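Local coordinates for periplasmic binding protein (Veillonella parvula, PDB 4MO9) that probably captures a solute, perhaps an iron-siderophore complex, outside the cell membrane and delivers it to an ABC importer, as TroA-like binding proteins do, at residues I24-V27 and T28-V32; L288-A291 and F292-E295. All blocks are in the same frame, centred on the assembly; numbering follows the deposited sequence.

Contact 1 of 2, residues I24-V27 and T28-V32; sequences ITDV and TGRTV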
ATOM      1  N   ILE A  24      19.330 -11.180 -12.334  1.00 32.81           N
ATOM      2  CA  ILE A  24      18.158 -10.358 -12.077  1.00 32.02           C
ATOM      3  C   ILE A  24      18.500  -8.891 -12.302  1.00 30.31           C
ATOM      4  O   ILE A  24      19.580  -8.431 -11.911  1.00 34.86           O
ATOM      5  CB  ILE A  24      17.680 -10.555 -10.629  1.00 35.08           C
ATOM      6  CG1 ILE A  24      17.232 -12.007 -10.429  1.00 39.80           C
ATOM      7  CG2 ILE A  24      16.540  -9.600 -10.299  1.00 34.85           C
ATOM      8  CD1 ILE A  24      17.615 -12.571  -9.088  1.00 41.63           C
ATOM      9  N   THR A  25      17.603  -8.165 -12.957  1.00 26.65           N
ATOM     10  CA  THR A  25      17.747  -6.723 -13.091  1.00 27.94           C
ATOM     11  C   THR A  25      16.773  -6.072 -12.119  1.00 28.17           C
ATOM     12  O   THR A  25      15.556  -6.265 -12.232  1.00 29.15           O
ATOM     13  CB  THR A  25      17.430  -6.269 -14.528  1.00 29.10           C
ATOM     14  OG1 THR A  25      18.278  -6.993 -15.439  1.00 32.52           O
ATOM     15  CG2 THR A  25      17.703  -4.784 -14.687  1.00 27.09           C
ATOM     16  N   ASP A  26      17.291  -5.292 -11.171  1.00 25.71           N
ATOM     17  CA  ASP A  26      16.395  -4.688 -10.191  1.00 26.46           C
ATOM     18  C   ASP A  26      15.792  -3.376 -10.699  1.00 27.78           C
ATOM     19  O   ASP A  26      16.071  -2.957 -11.837  1.00 29.36           O
ATOM     20  CB  ASP A  26      16.998  -4.642  -8.763  1.00 26.56           C
ATOM     21  CG  ASP A  26      17.952  -3.471  -8.517  1.00 26.41           C
ATOM     22  OD1 ASP A  26      18.090  -2.546  -9.358  1.00 28.91           O
ATOM     23  OD2 ASP A  26      18.574  -3.458  -7.426  1.00 25.50           O
ATOM     24  N   VAL A  27      14.946  -2.753  -9.887  1.00 24.81           N
ATOM     25  CA  VAL A  27      14.187  -1.584 -10.328  1.00 28.47           C
ATOM     26  C   VAL A  27      15.095  -0.383 -10.642  1.00 27.82           C
ATOM     27  O   VAL A  27      14.670   0.538 -11.323  1.00 29.56           O
ATOM     28  CB  VAL A  27      13.101  -1.220  -9.284  1.00 27.96           C
ATOM     29  CG1 VAL A  27      13.694  -0.340  -8.207  1.00 28.06           C
ATOM     30  CG2 VAL A  27      11.904  -0.520  -9.937  1.00 29.78           C
ATOM     31  N   THR A  28      16.351  -0.402 -10.181  1.00 26.12           N
ATOM     32  CA  THR A  28      17.257   0.718 -10.453  1.00 26.49           C
ATOM     33  C   THR A  28      18.198   0.407 -11.613  1.00 30.94           C
ATOM     34  O   THR A  28      19.042   1.239 -11.985  1.00 30.05           O
ATOM     35  CB  THR A  28      18.118   1.117  -9.225  1.00 27.73           C
ATOM     36  OG1 THR A  28      19.075   0.085  -8.956  1.00 27.76           O
ATOM     37  CG2 THR A  28      17.254   1.328  -7.989  1.00 27.14           C
ATOM     38  N   GLY A  29      18.079  -0.801 -12.164  1.00 28.78           N
ATOM     39  CA  GLY A  29      18.941  -1.204 -13.257  1.00 27.98           C
ATOM     40  C   GLY A  29      20.154  -2.005 -12.833  1.00 29.81           C
ATOM     41  O   GLY A  29      21.022  -2.293 -13.673  1.00 29.88           O
ATOM     42  N   ARG A  30      20.239  -2.379 -11.553  1.00 27.40           N
ATOM     43  CA  ARG A  30      21.389  -3.164 -11.093  1.00 27.92           C
ATOM     44  C   ARG A  30      21.284  -4.615 -11.532  1.00 29.22           C
ATOM     45  O   ARG A  30      20.216  -5.246 -11.418  1.00 27.71           O
ATOM     46  CB  ARG A  30      21.544  -3.109  -9.567  1.00 29.88           C
ATOM     47  CG  ARG A  30      21.851  -1.715  -9.046  1.00 30.00           C
ATOM     48  CD  ARG A  30      21.740  -1.646  -7.517  1.00 28.41           C
ATOM     49  NE  ARG A  30      22.695  -2.501  -6.807  1.00 27.53           N
ATOM     50  CZ  ARG A  30      22.384  -3.665  -6.240  1.00 27.48           C
ATOM     51  NH1 ARG A  30      21.153  -4.149  -6.328  1.00 27.99           N
ATOM     52  NH2 ARG A  30      23.304  -4.349  -5.582  1.00 29.24           N
ATOM     53  N   THR A  31      22.397  -5.135 -12.038  1.00 26.00           N
ATOM     54  CA  THR A  31      22.483  -6.534 -12.406  1.00 27.39           C
ATOM     55  C   THR A  31      22.919  -7.361 -11.199  1.00 27.05           C
ATOM     56  O   THR A  31      24.062  -7.268 -10.727  1.00 28.71           O
ATOM     57  CB  THR A  31      23.464  -6.734 -13.570  1.00 29.32           C
ATOM     58  OG1 THR A  31      22.978  -6.021 -14.720  1.00 26.14           O
ATOM     59  CG2 THR A  31      23.573  -8.206 -13.910  1.00 30.36           C
ATOM     60  N   VAL A  32      22.003  -8.184 -10.705  1.00 29.16           N
ATOM     61  CA  VAL A  32      22.237  -8.948  -9.482  1.00 29.92           C
ATOM     62  C   VAL A  32      22.226 -10.444  -9.806  1.00 32.58           C
ATOM     63  O   VAL A  32      21.305 -10.934 -10.465  1.00 32.96           O
ATOM     64  CB  VAL A  32      21.156  -8.611  -8.432  1.00 29.03           C
ATOM     65  CG1 VAL A  32      21.376  -9.405  -7.155  1.00 31.71           C
ATOM     66  CG2 VAL A  32      21.156  -7.114  -8.125  1.00 30.27           C
TER
HETATM   67  O   HOH W   1      20.771  -6.197 -16.376  1.00 47.37           O
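A beta hairpin made of strands 22-25 and 31-34 turns here, and the carboxylate of Asp26 ties its turn together by reaching Thr28 and Arg30. Behind the turn the strands are antiparallel: Ile24 and Val32 form a hydrogen-bonded pair, with Ile24 N to Val32 O and Val32 N to Ile24 O both 2.7 Å and nearly straight. Asp26 N then bonds to Arg30 O, and Asp26 to Gly29 is a type I turn closed by Gly29 N on Asp26 O at 3.0 Å. Gly29 has a positive phi of 96°, where a CB would press on the preceding carbonyl oxygen. With CG between its own backbone N and carbonyl carbon (chi1 82°), Asp26 sends OD1 over the turn to accept three bonds: from Thr28 OG1 at 2.8 Å, close to the carboxylate plane, and from Thr28 N and Arg30 N, which come at OD1 from opposite faces of the carboxylate. The short side chain keeps OD1 within reach of these amides beside its own backbone, and as a carboxylate it has a second oxygen to pair with Arg30: OD2 makes a salt bridge of 2.9 Å with Arg30 NH1, lying at the edge of the guanidinium, in its plane, while NH1 comes from above the carboxylate plane; the two planes are 38° apart. On the other face, one water links Thr25 OG1 and Thr31 OG1, 2.8 Å from each. The hairpin lies against strand 143-147, where Tyr146 N also bonds to Asp26 OD2 and Thr144 O accepts from Arg30 NH1, while Ile24 packs on Ala163 and Ala167 of helix 154-168.

Contact 2 of 2, residues L288-A291 and F292-E295; sequences LLKA and FTTE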
ATOM      1  N   LEU A 288     -18.279   5.530  11.948  1.00 39.70           N
ATOM      2  CA  LEU A 288     -17.021   6.254  12.093  1.00 41.25           C
ATOM      3  C   LEU A 288     -16.855   7.324  11.003  1.00 40.32           C
ATOM      4  O   LEU A 288     -16.422   8.446  11.292  1.00 41.41           O
ATOM      5  CB  LEU A 288     -15.829   5.286  12.104  1.00 37.25           C
ATOM      6  CG  LEU A 288     -15.733   4.386  13.347  1.00 39.76           C
ATOM      7  CD1 LEU A 288     -14.820   3.205  13.056  1.00 39.12           C
ATOM      8  CD2 LEU A 288     -15.223   5.147  14.559  1.00 38.69           C
ATOM      9  N   LEU A 289     -17.208   6.981   9.764  1.00 37.62           N
ATOM     10  CA  LEU A 289     -17.142   7.936   8.655  1.00 37.73           C
ATOM     11  C   LEU A 289     -18.144   9.070   8.864  1.00 40.76           C
ATOM     12  O   LEU A 289     -17.792  10.252   8.765  1.00 41.08           O
ATOM     13  CB  LEU A 289     -17.410   7.229   7.324  1.00 35.27           C
ATOM     14  CG  LEU A 289     -17.096   8.037   6.062  1.00 36.70           C
ATOM     15  CD1 LEU A 289     -15.715   8.662   6.181  1.00 35.77           C
ATOM     16  CD2 LEU A 289     -17.123   7.152   4.805  1.00 37.23           C
ATOM     17  N   LYS A 290     -19.388   8.716   9.173  1.00 42.10           N
ATOM     18  CA  LYS A 290     -20.418   9.730   9.393  1.00 44.23           C
ATOM     19  C   LYS A 290     -20.035  10.716  10.501  1.00 45.49           C
ATOM     20  O   LYS A 290     -20.322  11.910  10.405  1.00 46.56           O
ATOM     21  CB  LYS A 290     -21.773   9.078   9.692  1.00 46.71           C
ATOM     22  CG  LYS A 290     -22.839  10.062  10.156  1.00 47.92           C
ATOM     23  CD  LYS A 290     -24.199   9.393  10.311  1.00 51.09           C
ATOM     24  CE  LYS A 290     -25.253  10.415  10.698  1.00 55.23           C
ATOM     25  NZ  LYS A 290     -26.601   9.800  10.833  1.00 57.57           N
ATOM     26  N   ALA A 291     -19.366  10.222  11.540  1.00 44.65           N
ATOM     27  CA  ALA A 291     -18.969  11.086  12.652  1.00 45.40           C
ATOM     28  C   ALA A 291     -18.045  12.232  12.222  1.00 44.12           C
ATOM     29  O   ALA A 291     -18.111  13.326  12.797  1.00 45.49           O
ATOM     30  CB  ALA A 291     -18.336  10.269  13.776  1.00 45.94           C
ATOM     31  N   PHE A 292     -17.183  11.975  11.236  1.00 42.59           N
ATOM     32  CA  PHE A 292     -16.355  13.029  10.654  1.00 42.19           C
ATOM     33  C   PHE A 292     -17.206  14.200  10.162  1.00 45.06           C
ATOM     34  O   PHE A 292     -16.861  15.360  10.380  1.00 47.26           O
ATOM     35  CB  PHE A 292     -15.512  12.484   9.499  1.00 43.01           C
ATOM     36  CG  PHE A 292     -14.262  11.774   9.942  1.00 39.00           C
ATOM     37  CD1 PHE A 292     -14.309  10.447  10.352  1.00 37.46           C
ATOM     38  CD2 PHE A 292     -13.039  12.437   9.954  1.00 39.37           C
ATOM     39  CE1 PHE A 292     -13.164   9.791  10.768  1.00 39.26           C
ATOM     40  CE2 PHE A 292     -11.883  11.784  10.367  1.00 40.10           C
ATOM     41  CZ  PHE A 292     -11.946  10.459  10.776  1.00 38.42           C
ATOM     42  N   THR A 293     -18.331  13.890   9.520  1.00 45.87           N
ATOM     43  CA  THR A 293     -19.205  14.913   8.927  1.00 46.51           C
ATOM     44  C   THR A 293     -20.137  15.592   9.937  1.00 49.70           C
ATOM     45  O   THR A 293     -20.624  16.712   9.705  1.00 45.83           O
ATOM     46  CB  THR A 293     -20.026  14.312   7.756  1.00 49.29           C
ATOM     47  OG1 THR A 293     -20.998  13.385   8.261  1.00 50.10           O
ATOM     48  CG2 THR A 293     -19.109  13.578   6.801  1.00 48.11           C
ATOM     49  N   THR A 294     -20.386  14.925  11.063  1.00 51.04           N
ATOM     50  CA  THR A 294     -21.299  15.469  12.072  1.00 53.48           C
ATOM     51  C   THR A 294     -20.586  16.190  13.222  1.00 53.48           C
ATOM     52  O   THR A 294     -21.165  17.071  13.856  1.00 55.39           O
ATOM     53  CB  THR A 294     -22.261  14.384  12.643  1.00 52.68           C
ATOM     54  OG1 THR A 294     -21.514  13.378  13.342  1.00 50.30           O
ATOM     55  CG2 THR A 294     -23.059  13.727  11.521  1.00 50.05           C
ATOM     56  N   GLU A 295     -19.341  15.814  13.501  1.00 50.93           N
ATOM     57  CA  GLU A 295     -18.624  16.396  14.636  1.00 56.09           C
ATOM     58  C   GLU A 295     -17.809  17.635  14.239  1.00 55.75           C
ATOM     59  O   GLU A 295     -17.434  18.440  15.099  1.00 60.02           O
ATOM     60  CB  GLU A 295     -17.733  15.355  15.342  1.00 59.80           C
ATOM     61  CG  GLU A 295     -18.460  14.108  15.885  1.00 63.93           C
ATOM     62  CD  GLU A 295     -19.597  14.437  16.850  1.00 73.86           C
ATOM     63  OE1 GLU A 295     -19.360  14.474  18.082  1.00 75.81           O
ATOM     64  OE2 GLU A 295     -20.740  14.650  16.380  1.00 76.16           O
TER
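Thr293 OG1 donates to Lys290 O at 2.7 Å, a side chain turning back on the last part of helix 282-295 to bond a carbonyl one turn earlier. The bond lies in the carbonyl plane on a lone pair, and it forms because OG1 stands between the backbone N and carbonyl carbon of Thr293 (chi1 69°). That oxygen is shared: Thr293 N, at 2.9 Å, and Thr294 N also approach Lys290 O, but both bonds are weak and bent. Threonine suits this place because its hydroxyl is satisfied within the helix, so the polar group can sit in a buried place next to Met368. A valine in its place would probably cost Lys290 O its short hydroxyl bond, leaving that carbonyl with the weak amide bonds described here.

One residue on, Thr294 turns its CG2 to the Lys290 side chain, 3.9 Å from CG; the extended lysine crosses it obliquely, methyl against methylene on an exposed flank. Glu295 N to Ala291 O, at 2.9 Å, keeps the regular i to i+4 spacing, and the single methyl of Ala291 allows Glu295 CG to come near, with Ala291 CB to Glu295 CG 4.4 Å.

Further out, the buried side of the helix is positioned by the sheet below it. Leu289, a branched aliphatic side chain, packs on Ile262 of strand 259-263 and on Val310 and Ser312 of strand 310-313; Thr293 meets Met368 near the chain's end. Phe292 also rests on Ile262, as befits a large nonpolar side chain, and its ring turns an edge to the backbone: CD1 lies 3.1 Å from Leu288 O, with that oxygen in the ring plane.

Contact 1 comes first along the chain, near its modelled start, and closes long before contact 2 opens. Their centres are about 47 Å apart, their nearest atoms about 33 Å, and they lie on opposite sides of the chain's centre. They share no sheet: residues 24-32 pack beside the edge strand 143-147 of the four-stranded parallel sheet, whereas residues 288-295 cover strands 259-263 and 310-313 of the five-stranded mixed sheet. This agrees with the two-lobed architecture of TroA-like binding proteins, in which solute is taken up between lobes. The two contacts are thus local features, a hydrogen-bonded turn and a length of helix, that probably belong to different lobes, and neither includes a residue of the trimethylamine oxide pocket.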